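Local coordinates for lipoprotein (Actinomyces odontolyticus, PDB 3UP9), which probably binds L-methionine as the substrate-binding lipoprotein of a methionine uptake system, and holds selenomethionine in its pocket, at residues Pro66-Glu69 / Asn70-Gln74; Leu161-Ser164 / Leu165-Asp169; Gly181-Ile185 / Ser186-Leu190. All coordinates share one frame; numbering follows the deposited sequence.

Interaction 1 (Pro66-Glu69 / Asn70-Gln74); sequences PYLE and NAEKQ. With MSE (selenomethionine), chain B.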
# COMPACT_ATOMS: atom_id res chain seq x y z
N PRO A 66 -1.75 -8.16 4.84
CA PRO A 66 -3.17 -8.26 5.14
C PRO A 66 -4.14 -8.13 3.93
O PRO A 66 -5.15 -8.84 3.87
CB PRO A 66 -3.40 -7.14 6.15
CG PRO A 66 -2.06 -6.86 6.77
CD PRO A 66 -1.11 -7.07 5.62
N TYR A 67 -3.85 -7.24 3.00
CA TYR A 67 -4.64 -7.13 1.80
C TYR A 67 -4.57 -8.43 0.99
O TYR A 67 -5.60 -8.90 0.49
CB TYR A 67 -4.14 -5.93 0.98
CG TYR A 67 -4.85 -5.77 -0.35
CD1 TYR A 67 -4.45 -6.53 -1.46
CD2 TYR A 67 -5.89 -4.88 -0.50
CE1 TYR A 67 -5.09 -6.38 -2.69
CE2 TYR A 67 -6.52 -4.73 -1.73
CZ TYR A 67 -6.13 -5.50 -2.82
OH TYR A 67 -6.81 -5.40 -4.04
N LEU A 68 -3.36 -8.99 0.85
CA LEU A 68 -3.17 -10.27 0.14
C LEU A 68 -3.99 -11.39 0.78
O LEU A 68 -4.66 -12.12 0.08
CB LEU A 68 -1.67 -10.65 0.05
CG LEU A 68 -1.32 -12.06 -0.52
CD1 LEU A 68 -1.76 -12.17 -1.98
CD2 LEU A 68 0.19 -12.30 -0.38
N GLU A 69 -3.96 -11.48 2.11
CA GLU A 69 -4.69 -12.51 2.83
C GLU A 69 -6.19 -12.37 2.60
O GLU A 69 -6.87 -13.33 2.37
CB GLU A 69 -4.35 -12.49 4.33
CG GLU A 69 -2.95 -13.00 4.58
CD GLU A 69 -2.36 -12.69 5.93
OE1 GLU A 69 -2.83 -11.81 6.64
OE2 GLU A 69 -1.40 -13.37 6.28
N ASN A 70 -6.70 -11.16 2.65
CA ASN A 70 -8.09 -10.89 2.30
C ASN A 70 -8.46 -11.25 0.83
O ASN A 70 -9.56 -11.81 0.62
CB ASN A 70 -8.48 -9.44 2.59
CG ASN A 70 -9.91 -9.16 2.23
OD1 ASN A 70 -10.81 -9.46 3.00
ND2 ASN A 70 -10.14 -8.59 1.04
N ALA A 71 -7.56 -10.95 -0.13
CA ALA A 71 -7.80 -11.22 -1.56
C ALA A 71 -7.87 -12.72 -1.81
O ALA A 71 -8.70 -13.19 -2.58
CB ALA A 71 -6.73 -10.59 -2.44
N GLU A 72 -7.00 -13.47 -1.13
CA GLU A 72 -7.05 -14.94 -1.19
C GLU A 72 -8.34 -15.53 -0.59
O GLU A 72 -8.89 -16.49 -1.09
CB GLU A 72 -5.81 -15.49 -0.51
CG GLU A 72 -4.56 -15.08 -1.27
CD GLU A 72 -3.24 -15.41 -0.57
OE1 GLU A 72 -3.27 -15.60 0.65
OE2 GLU A 72 -2.17 -15.43 -1.26
N LYS A 73 -8.81 -14.93 0.49
CA LYS A 73 -10.00 -15.36 1.20
C LYS A 73 -11.26 -15.02 0.39
O LYS A 73 -12.08 -15.88 0.23
CB LYS A 73 -10.04 -14.71 2.59
CG LYS A 73 -10.96 -15.38 3.61
CD LYS A 73 -10.86 -14.67 4.96
CE LYS A 73 -11.97 -15.11 5.88
NZ LYS A 73 -11.94 -14.41 7.19
N GLN A 74 -11.38 -13.78 -0.11
CA GLN A 74 -12.55 -13.28 -0.87
C GLN A 74 -12.55 -13.88 -2.28
O GLN A 74 -13.61 -14.21 -2.78
CB GLN A 74 -12.52 -11.77 -1.04
CG GLN A 74 -13.31 -10.81 -0.12
CD GLN A 74 -13.08 -9.33 -0.59
OE1 GLN A 74 -13.08 -8.34 0.20
NE2 GLN A 74 -12.79 -9.19 -1.91
N MSE B . 1.18 0.45 -0.91
CA MSE B . 0.00 0.26 -0.03
C MSE B . 0.34 0.28 1.44
O MSE B . 1.45 -0.18 1.83
OXT MSE B . -0.52 0.75 2.20
CB MSE B . -0.66 -1.06 -0.35
CG MSE B . -2.00 -1.30 0.42
SE MSE B . -2.73 -3.01 -0.04
CE MSE B . -2.90 -2.91 -2.04
O HOH W 1 -7.94 -7.66 -0.38
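Tyr67 O is gripped twice. Ala71 N donates to Tyr67 O at 2.9 Å, and water 1 donates to Tyr67 O at 2.8 Å. The first bond belongs to the i to i+4 backbone bonds of helix 65-75, in a chain of the periplasmic-binding-protein type. Its neighbours run from Asn70 N to Pro66 O, from Glu72 N to Leu68 O and from Lys73 N to Glu69 O. Water 1 also accepts from Asn70 ND2, so it ties the Asn70 amide back to the previous turn. The other N-H of Asn70 ND2 goes to Gln74 OE1 at 3.1 Å, with an N-H...O angle of 170°. That donor lies far above the carbonyl plane of Gln74. Gln74 OE1 also bonds to Thr115 OG1 of helix 115-127.

Tyr67 lines the ligand pocket. Its CG stands anti to the backbone N (chi1 176°), which sets the ring beside the bound selenomethionine. The ligand methyl CE lies 3.7 Å above one face of the Tyr67 ring, over its centre. Water 1 sits over the centre of the opposite face, so the ring is sandwiched. The ligand selenium comes 3.4 Å from Tyr67 CB.

On another side of the helix, the Leu68 and Glu72 side chains cross obliquely and also touch Phe79 of strand 79-81. The Glu72 carboxylate reaches back along the helix, and Glu72 OE2 rests 3.4 Å from Leu68 CD1.

Interaction 2 (Leu161-Ser164 / Leu165-Asp169); sequences LVRS and LDDFD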
# COMPACT_ATOMS: atom_id res chain seq x y z
N LEU A 161 -8.90 9.15 -3.76
CA LEU A 161 -8.64 9.63 -2.37
C LEU A 161 -8.04 11.05 -2.28
O LEU A 161 -8.59 11.90 -1.56
CB LEU A 161 -7.79 8.62 -1.59
CG LEU A 161 -8.59 7.43 -1.05
CD1 LEU A 161 -7.62 6.33 -0.68
CD2 LEU A 161 -9.49 7.79 0.10
N VAL A 162 -6.91 11.29 -2.94
CA VAL A 162 -6.27 12.62 -2.96
C VAL A 162 -7.20 13.66 -3.52
O VAL A 162 -7.40 14.67 -2.88
CB VAL A 162 -4.95 12.65 -3.74
CG1 VAL A 162 -4.39 14.10 -3.87
CG2 VAL A 162 -3.96 11.76 -3.08
N ARG A 163 -7.81 13.43 -4.68
CA ARG A 163 -8.89 14.31 -5.22
C ARG A 163 -10.05 14.58 -4.19
O ARG A 163 -10.59 15.68 -4.17
CB ARG A 163 -9.45 13.75 -6.55
CG ARG A 163 -10.57 14.53 -7.24
CD ARG A 163 -10.15 15.97 -7.52
NE ARG A 163 -11.00 16.75 -8.46
CZ ARG A 163 -11.98 17.63 -8.14
NH1 ARG A 163 -12.35 17.86 -6.88
NH2 ARG A 163 -12.63 18.28 -9.11
N SER A 164 -10.38 13.62 -3.31
CA SER A 164 -11.50 13.78 -2.38
C SER A 164 -11.20 14.82 -1.32
O SER A 164 -12.11 15.33 -0.71
CB SER A 164 -11.93 12.46 -1.74
OG SER A 164 -11.02 12.04 -0.73
N LEU A 165 -9.92 15.13 -1.10
CA LEU A 165 -9.50 16.23 -0.22
C LEU A 165 -10.06 17.62 -0.63
O LEU A 165 -10.22 18.49 0.22
CB LEU A 165 -7.95 16.25 -0.08
CG LEU A 165 -7.23 15.01 0.51
CD1 LEU A 165 -5.72 15.15 0.40
CD2 LEU A 165 -7.67 14.73 1.93
N ASP A 166 -10.39 17.82 -1.91
CA ASP A 166 -11.11 19.04 -2.35
C ASP A 166 -12.57 19.09 -1.81
O ASP A 166 -13.12 20.15 -1.63
CB ASP A 166 -11.17 19.15 -3.89
CG ASP A 166 -9.80 19.09 -4.55
OD1 ASP A 166 -8.78 19.31 -3.85
OD2 ASP A 166 -9.74 18.83 -5.77
N ASP A 167 -13.18 17.94 -1.53
CA ASP A 167 -14.59 17.85 -1.15
C ASP A 167 -14.85 17.64 0.32
O ASP A 167 -15.83 18.14 0.85
CB ASP A 167 -15.19 16.66 -1.91
CG ASP A 167 -14.94 16.77 -3.39
OD1 ASP A 167 -15.27 17.84 -3.95
OD2 ASP A 167 -14.40 15.80 -3.97
N PHE A 168 -13.99 16.86 0.96
CA PHE A 168 -14.20 16.41 2.32
C PHE A 168 -13.19 17.09 3.31
O PHE A 168 -12.10 17.54 2.96
CB PHE A 168 -14.06 14.86 2.37
CG PHE A 168 -14.94 14.09 1.39
CD1 PHE A 168 -16.25 14.47 1.15
CD2 PHE A 168 -14.46 12.95 0.77
CE1 PHE A 168 -17.06 13.75 0.25
CE2 PHE A 168 -15.25 12.22 -0.12
CZ PHE A 168 -16.55 12.61 -0.39
N ASP A 169 -13.56 17.10 4.58
CA ASP A 169 -12.72 17.67 5.64
C ASP A 169 -11.37 16.93 5.80
O ASP A 169 -10.34 17.56 6.04
CB ASP A 169 -13.54 17.69 6.95
CG ASP A 169 -14.72 18.69 6.92
OD1 ASP A 169 -14.45 19.92 6.96
OD2 ASP A 169 -15.90 18.26 6.90
O HOH W 2 -6.60 17.16 -3.52
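Charge links Arg163 to Asp166, three residues on. Arg163 NH1 forms a salt bridge with Asp166 OD2 at 3.0 Å. The arginine bends at its second torsion (chi2 56°), which brings the guanidinium toward Asp166. The two side chains meet at about a right angle, and their flat groups are turned 48° apart. Asp167 OD2 lies 4.1 Å from Arg163 NH1, well out of the guanidinium plane, and adds only its charge.

Three backbone bonds have an i to i+3 spacing. Leu165 N, Asp166 N and Asp167 N donate to Val162 O, Arg163 O and Ser164 O. Phe168 N makes an i to i+4 bond to Ser164 O at 2.9 Å, so this oxygen takes two donors. The turn belongs to a beta-alpha-beta crossover between strands 151-156 and 170-173, both parallel to strand 107-112.

Among the side-chain bonds, Ser164 OG turns back and donates to Leu161 O at 2.6 Å. Water 2 donates to both Val162 O and Asp166 OD1.

Apolar contact comes from Phe168, where Phe168 CD2 approaches Ser164 CB at 3.6 Å. Its ring also touches Val156 of strand 151-156.

Interaction 3 (Gly181-Ile185 / Ser186-Leu190); sequences GGKTI and SGDAL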
# COMPACT_ATOMS: atom_id res chain seq x y z
N GLY A 181 -0.08 11.95 -5.22
CA GLY A 181 -0.60 13.31 -5.00
C GLY A 181 0.35 14.41 -4.53
O GLY A 181 -0.10 15.50 -4.14
N GLY A 182 1.66 14.13 -4.54
CA GLY A 182 2.67 15.10 -4.11
C GLY A 182 2.70 15.24 -2.59
O GLY A 182 3.16 16.23 -2.07
N LYS A 183 2.21 14.26 -1.87
CA LYS A 183 2.14 14.39 -0.43
C LYS A 183 3.18 13.48 0.27
O LYS A 183 3.62 12.49 -0.28
CB LYS A 183 0.71 14.10 0.01
CG LYS A 183 -0.25 15.07 -0.68
CD LYS A 183 -1.64 15.03 -0.08
CE LYS A 183 -2.52 16.05 -0.76
NZ LYS A 183 -1.70 17.19 -1.23
N THR A 184 3.59 13.86 1.46
CA THR A 184 4.50 13.04 2.24
C THR A 184 3.97 12.92 3.68
O THR A 184 3.13 13.69 4.10
CB THR A 184 5.91 13.67 2.21
OG1 THR A 184 5.89 14.84 3.04
CG2 THR A 184 6.41 14.03 0.75
N ILE A 185 4.47 11.97 4.46
CA ILE A 185 4.11 11.82 5.86
C ILE A 185 4.61 13.01 6.66
O ILE A 185 3.87 13.67 7.36
CB ILE A 185 4.59 10.47 6.43
CG1 ILE A 185 3.64 9.37 5.95
CG2 ILE A 185 4.69 10.47 7.97
CD1 ILE A 185 2.22 9.41 6.51
N SER A 186 5.88 13.30 6.55
CA SER A 186 6.43 14.35 7.34
C SER A 186 5.72 15.68 7.08
O SER A 186 5.46 16.46 8.01
CB SER A 186 7.91 14.49 7.02
OG SER A 186 8.40 15.66 7.60
N GLY A 187 5.48 15.97 5.80
CA GLY A 187 5.02 17.30 5.41
C GLY A 187 3.51 17.45 5.50
O GLY A 187 3.03 18.54 5.79
N ASP A 188 2.77 16.37 5.30
CA ASP A 188 1.32 16.48 5.09
C ASP A 188 0.37 15.64 5.91
O ASP A 188 -0.81 15.95 5.87
CB ASP A 188 1.00 16.18 3.63
CG ASP A 188 1.67 17.16 2.70
OD1 ASP A 188 1.12 18.29 2.61
OD2 ASP A 188 2.71 16.79 2.09
N ALA A 189 0.84 14.58 6.58
CA ALA A 189 -0.07 13.71 7.40
C ALA A 189 -0.45 14.40 8.71
O ALA A 189 0.41 14.96 9.38
CB ALA A 189 0.55 12.36 7.69
N LEU A 190 -1.75 14.39 9.03
CA LEU A 190 -2.26 14.99 10.29
C LEU A 190 -2.08 14.01 11.45
O LEU A 190 -1.84 14.43 12.58
CB LEU A 190 -3.73 15.39 10.17
CG LEU A 190 -4.07 16.74 9.55
CD1 LEU A 190 -3.76 16.75 8.06
CD2 LEU A 190 -5.56 17.01 9.77
O HOH W 3 -2.00 18.29 1.99
O HOH W 4 5.20 17.36 1.38
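Thr184 and Asp188 bond to each other across the short helix 185-188. Thr184 N donates to Asp188 OD2 at 3.1 Å, with an N-H...O angle of 164°. The carboxylate oxygen is met on its anti side, 18° out of the carboxylate plane. In return, Asp188 N donates to Thr184 O at 3.0 Å.

Thr184 is the N-cap residue of this short helix. Thr184 OG1 accepts from Gly187 N at 3.0 Å. The first torsion puts OG1 between the backbone N and the carbonyl carbon (chi1 73°), and this turns the oxygen toward Gly187 N. Just upstream, Gly182 has positive phi and is the C-prime residue of a Schellman motif that ends helix 175-180. The chain thus leaves one helix and enters the next within a few residues.

Water 4 lies between the two side chains. It donates to Asp188 OD2 at 2.7 Å and sits 3.1 Å from Thr184 OG1. OD2 therefore takes two donors, the water and Thr184 N. With an alanine in place of Asp188, Thr184 N would probably be left without its acceptor, and water 4 would lose one of its holds.

Lys183 NZ makes a weak bond to water 3. Lys183 NZ and Asp188 OD1 are 4.9 Å apart, too far for a salt bridge.

The packing lies further out. Ala189 N closes the last turn by donating to Ile185 O. Asp188 and Ala189 both touch Phe93 of strand 91-93. Ile185 CD1 meets Ala189 CB at 3.6 Å.

How the interactions relate
Interactions 2 and 3 are neighbours, with centres about 14 Å apart. They touch through apolar atoms. Leu165 CD1 of interaction 2 packs on Lys183 CE of interaction 3 at 3.5 Å, and Val162 CG1 lies 4.0 Å from Gly181 CA. Interaction 1 stands apart from both. Its nearest atoms are about 11 Å from interaction 2 and about 17 Å from interaction 3, and it lies on the opposite side of the chain's centre from the latter. Of the three, interaction 1 supplies a pocket residue, Tyr67. The Leu161 side chain comes to about 9 Å from the bound selenomethionine, and that of Ile185 to about 10 Å.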